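PDB 4OW5: fusolin from Unidentified entomopoxvirus, which probably binds and oxidatively cleaves chitin as a copper-dependent lytic polysaccharide monooxygenase, enhances virulence and crystallises in vivo into viral spindles. Local coordinates for residues Ile239-Glu242 / Asp243-Arg246; Phe336-Val339 / Glu340-Asp344. All coordinates share one frame; numbering follows the deposited sequence.

Interaction 1 of 2, residues Ile239-Glu242 / Asp243-Arg246; sequences INEE and DKIR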
loop_
_atom_site.group_PDB
_atom_site.type_symbol
_atom_site.label_atom_id
_atom_site.label_comp_id
_atom_site.label_asym_id
_atom_site.label_seq_id
_atom_site.Cartn_x
_atom_site.Cartn_y
_atom_site.Cartn_z
ATOM N N ILE A 239 14.327 5.044 -8.316
ATOM C CA ILE A 239 15.418 4.532 -7.525
ATOM C C ILE A 239 15.620 5.361 -6.257
ATOM O O ILE A 239 15.430 6.565 -6.260
ATOM C CB ILE A 239 16.731 4.434 -8.371
ATOM C CG1 ILE A 239 17.816 3.666 -7.571
ATOM C CG2 ILE A 239 17.226 5.825 -8.855
ATOM C CD1 ILE A 239 19.141 3.335 -8.306
ATOM N N ASN A 240 15.951 4.677 -5.162
ATOM C CA ASN A 240 16.333 5.293 -3.904
ATOM C C ASN A 240 17.617 6.057 -4.186
ATOM O O ASN A 240 18.605 5.455 -4.602
ATOM C CB ASN A 240 16.539 4.197 -2.844
ATOM C CG ASN A 240 16.849 4.677 -1.448
ATOM O OD1 ASN A 240 16.881 5.863 -1.177
ATOM N ND2 ASN A 240 17.172 3.767 -0.527
ATOM N N GLU A 241 17.601 7.379 -4.063
ATOM C CA GLU A 241 18.778 8.204 -4.405
ATOM C C GLU A 241 20.080 7.761 -3.743
ATOM O O GLU A 241 21.130 7.876 -4.365
ATOM C CB GLU A 241 18.525 9.681 -4.069
ATOM C CG GLU A 241 17.616 10.359 -5.084
ATOM C CD GLU A 241 18.279 10.616 -6.426
ATOM O OE1 GLU A 241 19.396 11.184 -6.441
ATOM O OE2 GLU A 241 17.691 10.231 -7.463
ATOM N N GLU A 242 20.039 7.186 -2.547
ATOM C CA GLU A 242 21.297 6.744 -1.918
ATOM C C GLU A 242 21.960 5.559 -2.635
ATOM O O GLU A 242 23.143 5.323 -2.415
ATOM C CB GLU A 242 21.105 6.401 -0.444
ATOM C CG GLU A 242 20.147 5.252 -0.188
ATOM C CD GLU A 242 19.871 4.989 1.269
ATOM O OE1 GLU A 242 20.809 5.080 2.096
ATOM O OE2 GLU A 242 18.714 4.625 1.580
ATOM N N ASP A 243 21.219 4.834 -3.498
ATOM C CA ASP A 243 21.768 3.727 -4.294
ATOM C C ASP A 243 22.149 4.151 -5.712
ATOM O O ASP A 243 22.673 3.332 -6.456
ATOM C CB ASP A 243 20.711 2.628 -4.419
ATOM C CG ASP A 243 20.370 1.965 -3.129
ATOM O OD1 ASP A 243 21.131 2.150 -2.144
ATOM O OD2 ASP A 243 19.400 1.184 -3.115
ATOM N N LYS A 244 21.882 5.390 -6.085
ATOM C CA LYS A 244 22.113 5.872 -7.445
ATOM C C LYS A 244 23.578 6.210 -7.757
ATOM O O LYS A 244 24.110 7.205 -7.263
ATOM C CB LYS A 244 21.244 7.113 -7.713
ATOM C CG LYS A 244 21.118 7.438 -9.217
ATOM C CD LYS A 244 20.360 8.730 -9.443
ATOM C CE LYS A 244 20.253 9.074 -10.907
ATOM N NZ LYS A 244 19.762 10.463 -11.124
ATOM N N ILE A 245 24.183 5.450 -8.680
ATOM C CA ILE A 245 25.532 5.733 -9.186
ATOM C C ILE A 245 25.366 6.707 -10.361
ATOM O O ILE A 245 24.635 6.419 -11.301
ATOM C CB ILE A 245 26.295 4.438 -9.592
ATOM C CG1 ILE A 245 26.371 3.464 -8.412
ATOM C CG2 ILE A 245 27.729 4.750 -10.161
ATOM C CD1 ILE A 245 26.823 2.050 -8.789
ATOM N N ARG A 246 26.078 7.841 -10.329
ATOM C CA ARG A 246 26.033 8.860 -11.377
ATOM C C ARG A 246 27.209 8.683 -12.338
ATOM O O ARG A 246 28.256 8.161 -11.945
ATOM C CB ARG A 246 26.046 10.253 -10.755
ATOM C CG ARG A 246 24.713 10.564 -10.094
ATOM C CD ARG A 246 24.632 11.963 -9.520
ATOM N NE ARG A 246 23.249 12.447 -9.511
ATOM C CZ ARG A 246 22.309 12.095 -8.633
ATOM N NH1 ARG A 246 22.585 11.237 -7.656
ATOM N NH2 ARG A 246 21.087 12.602 -8.723
#
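Asp243 N donates to Asn240 O at 2.9 Å, and one residue on Lys244 N reaches Glu241 O at 3.1 Å; two successive i to i+3 bonds make a short 3-10 turn in the segment that leaves the β-sandwich domain after strand 223-234. Ile239 closes one side of the turn: its CD1 rests 4.0 Å from Lys244 CA, and its CG2 approaches the CG of the same lysine. Beyond the turn, the side chains of Glu241 and Lys244 run alongside each other, while Arg246 comes across at about a right angle and forms a salt bridge with the glutamate. Glu241 OE1 lies at the edge of the guanidinium, in its plane, and takes Arg246 NH2 on its syn lone pair at 3.2 Å, with a weak second bond from NH1. The bend of Glu241 at chi2 (-72°) carries the carboxylate beside the Lys244 chain, where OE1 can meet Arg246. Lys244 CD lies over one face of the guanidinium, toward its rim. The turn is docked on the second subunit, where Ser114 binds Asp243 OD2 and Asn40 binds the Asp243 carbonyl, and Ala36 of that subunit packs on Ile239. At the start of the turn Asn240 ND2 holds Glu242 OE2 at 2.7 Å, meeting it on the anti side.

Interaction 2 of 2, residues Phe336-Val339 / Glu340-Asp344; sequences FNYV and EWNDD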
loop_
_atom_site.group_PDB
_atom_site.type_symbol
_atom_site.label_atom_id
_atom_site.label_comp_id
_atom_site.label_asym_id
_atom_site.label_seq_id
_atom_site.Cartn_x
_atom_site.Cartn_y
_atom_site.Cartn_z
ATOM N N PHE A 336 8.939 -4.910 -27.509
ATOM C CA PHE A 336 7.993 -5.591 -26.621
ATOM C C PHE A 336 6.645 -4.903 -26.561
ATOM O O PHE A 336 6.570 -3.721 -26.203
ATOM C CB PHE A 336 8.519 -5.711 -25.183
ATOM C CG PHE A 336 7.771 -6.764 -24.387
ATOM C CD1 PHE A 336 7.868 -8.106 -24.721
ATOM C CD2 PHE A 336 7.044 -6.420 -23.260
ATOM C CE1 PHE A 336 7.255 -9.087 -23.941
ATOM C CE2 PHE A 336 6.423 -7.401 -22.483
ATOM C CZ PHE A 336 6.570 -8.727 -22.808
ATOM N N ASN A 337 5.575 -5.678 -26.802
ATOM C CA ASN A 337 4.216 -5.190 -26.645
ATOM C C ASN A 337 3.799 -5.509 -25.218
ATOM O O ASN A 337 3.265 -6.588 -24.943
ATOM C CB ASN A 337 3.264 -5.807 -27.665
ATOM C CG ASN A 337 1.926 -5.091 -27.708
ATOM O OD1 ASN A 337 1.449 -4.538 -26.702
ATOM N ND2 ASN A 337 1.301 -5.053 -28.886
ATOM N N TYR A 338 4.054 -4.563 -24.317
ATOM C CA TYR A 338 3.711 -4.695 -22.897
ATOM C C TYR A 338 2.208 -4.812 -22.655
ATOM O O TYR A 338 1.792 -5.561 -21.774
ATOM C CB TYR A 338 4.243 -3.494 -22.124
ATOM C CG TYR A 338 4.034 -3.597 -20.632
ATOM C CD1 TYR A 338 4.805 -4.456 -19.862
ATOM C CD2 TYR A 338 2.994 -2.922 -20.008
ATOM C CE1 TYR A 338 4.607 -4.573 -18.488
ATOM C CE2 TYR A 338 2.790 -3.023 -18.629
ATOM C CZ TYR A 338 3.604 -3.849 -17.872
ATOM O OH TYR A 338 3.406 -4.025 -16.519
ATOM N N VAL A 339 1.395 -4.042 -23.397
ATOM C CA VAL A 339 -0.059 -4.035 -23.224
ATOM C C VAL A 339 -0.602 -5.457 -23.440
ATOM O O VAL A 339 -1.401 -5.926 -22.624
ATOM C CB VAL A 339 -0.772 -2.985 -24.132
ATOM C CG1 VAL A 339 -2.293 -3.109 -24.025
ATOM C CG2 VAL A 339 -0.358 -1.570 -23.742
ATOM N N GLU A 340 -0.151 -6.144 -24.506
ATOM C CA GLU A 340 -0.600 -7.498 -24.805
ATOM C C GLU A 340 -0.085 -8.500 -23.779
ATOM O O GLU A 340 -0.845 -9.362 -23.312
ATOM C CB GLU A 340 -0.157 -7.940 -26.203
ATOM C CG GLU A 340 -1.071 -7.417 -27.302
ATOM C CD GLU A 340 -0.764 -7.905 -28.706
ATOM O OE1 GLU A 340 0.046 -8.851 -28.859
ATOM O OE2 GLU A 340 -1.367 -7.353 -29.654
ATOM N N TRP A 341 1.203 -8.401 -23.438
ATOM C CA TRP A 341 1.782 -9.330 -22.479
ATOM C C TRP A 341 1.081 -9.196 -21.131
ATOM O O TRP A 341 0.677 -10.187 -20.563
ATOM C CB TRP A 341 3.292 -9.082 -22.327
ATOM C CG TRP A 341 3.869 -9.902 -21.222
ATOM C CD1 TRP A 341 4.110 -11.246 -21.239
ATOM C CD2 TRP A 341 4.051 -9.477 -19.871
ATOM N NE1 TRP A 341 4.452 -11.679 -19.977
ATOM C CE2 TRP A 341 4.492 -10.596 -19.135
ATOM C CE3 TRP A 341 3.872 -8.258 -19.207
ATOM C CZ2 TRP A 341 4.743 -10.530 -17.769
ATOM C CZ3 TRP A 341 4.203 -8.177 -17.870
ATOM C CH2 TRP A 341 4.599 -9.314 -17.159
ATOM N N ASN A 342 0.942 -7.974 -20.631
ATOM C CA ASN A 342 0.367 -7.727 -19.320
ATOM C C ASN A 342 -1.115 -8.179 -19.218
ATOM O O ASN A 342 -1.573 -8.548 -18.130
ATOM C CB ASN A 342 0.499 -6.258 -18.963
ATOM C CG ASN A 342 0.181 -5.979 -17.516
ATOM O OD1 ASN A 342 0.645 -6.669 -16.609
ATOM N ND2 ASN A 342 -0.680 -5.037 -17.264
ATOM N N ASP A 343 -1.853 -8.120 -20.327
ATOM C CA ASP A 343 -3.229 -8.608 -20.345
ATOM C C ASP A 343 -3.258 -10.144 -20.161
ATOM O O ASP A 343 -4.106 -10.677 -19.429
ATOM C CB ASP A 343 -3.939 -8.202 -21.639
ATOM C CG ASP A 343 -5.423 -8.316 -21.450
ATOM O OD1 ASP A 343 -6.000 -7.426 -20.760
ATOM O OD2 ASP A 343 -5.983 -9.380 -21.821
ATOM N N ASP A 344 -2.317 -10.852 -20.797
ATOM C CA ASP A 344 -2.178 -12.312 -20.638
ATOM C C ASP A 344 -1.669 -12.638 -19.234
ATOM O O ASP A 344 -2.101 -13.621 -18.630
ATOM C CB ASP A 344 -1.227 -12.903 -21.690
ATOM C CG ASP A 344 -1.806 -13.023 -23.102
ATOM O OD1 ASP A 344 -3.066 -13.033 -23.244
ATOM O OD2 ASP A 344 -1.011 -13.134 -24.055
HETATM O O HOH W 1 2.652 -6.427 -14.863
#
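Glu340 and Asn337 meet twice: Glu340 N donates to Asn337 OD1 at 3.2 Å, the amide N standing well above the carbonyl plane, and the Glu340 carboxylate stacks on the Asn337 amide, their planes 21° apart. With CG anti to N (chi1 -168°), the Asn337 amide reaches forward to both, and Glu340 CG packs against it as well. Asn337 is thereby the N-cap of helix 338-352, and its O takes Trp341 N as the helical bonding starts. An aromatic cluster sits at this helix start. Tyr338 meets the six-membered ring of Trp341, with Tyr338 CE1 3.7 Å from Trp341 CZ3, and Phe336 meets the pyrrole end, its CZ 3.3 Å from Trp341 CB; both ring pairs are oblique. A stack with Tyr345 extends the cluster. Trp341 NE1 bonds to Gln188 and Tyr338 OH to Arg13, both of the second subunit. Asn342 N donates to Tyr338 O at 2.8 Å, and the Asn342 side chain lies alongside Tyr338, its CB over one face of the phenol ring, 4.2 Å from the centroid. A water donates to Asn342 OD1 at 2.7 Å and also bonds Tyr338 OH, while Glu328 takes Asn342 ND2.

Interactions 1 and 2 are both local surface contacts in the chain beyond strand 223-234, and they share no secondary-structure element. Their centres lie 29 Å apart and their nearest atoms about 16 Å, so they do not touch. Residues 239-246 form a short 3-10 turn in a loop on the way out of the sandwich, dominated by charged and amide groups; residues 336-344 start a regular helix and combine capping with aromatic packing, including the one buried side chain of the two contacts, Tyr338. What joins them is the partner: each packs on the second subunit, interaction 1 bonding to it largely through backbone atoms, interaction 2 through the polar ends of aromatic side chains.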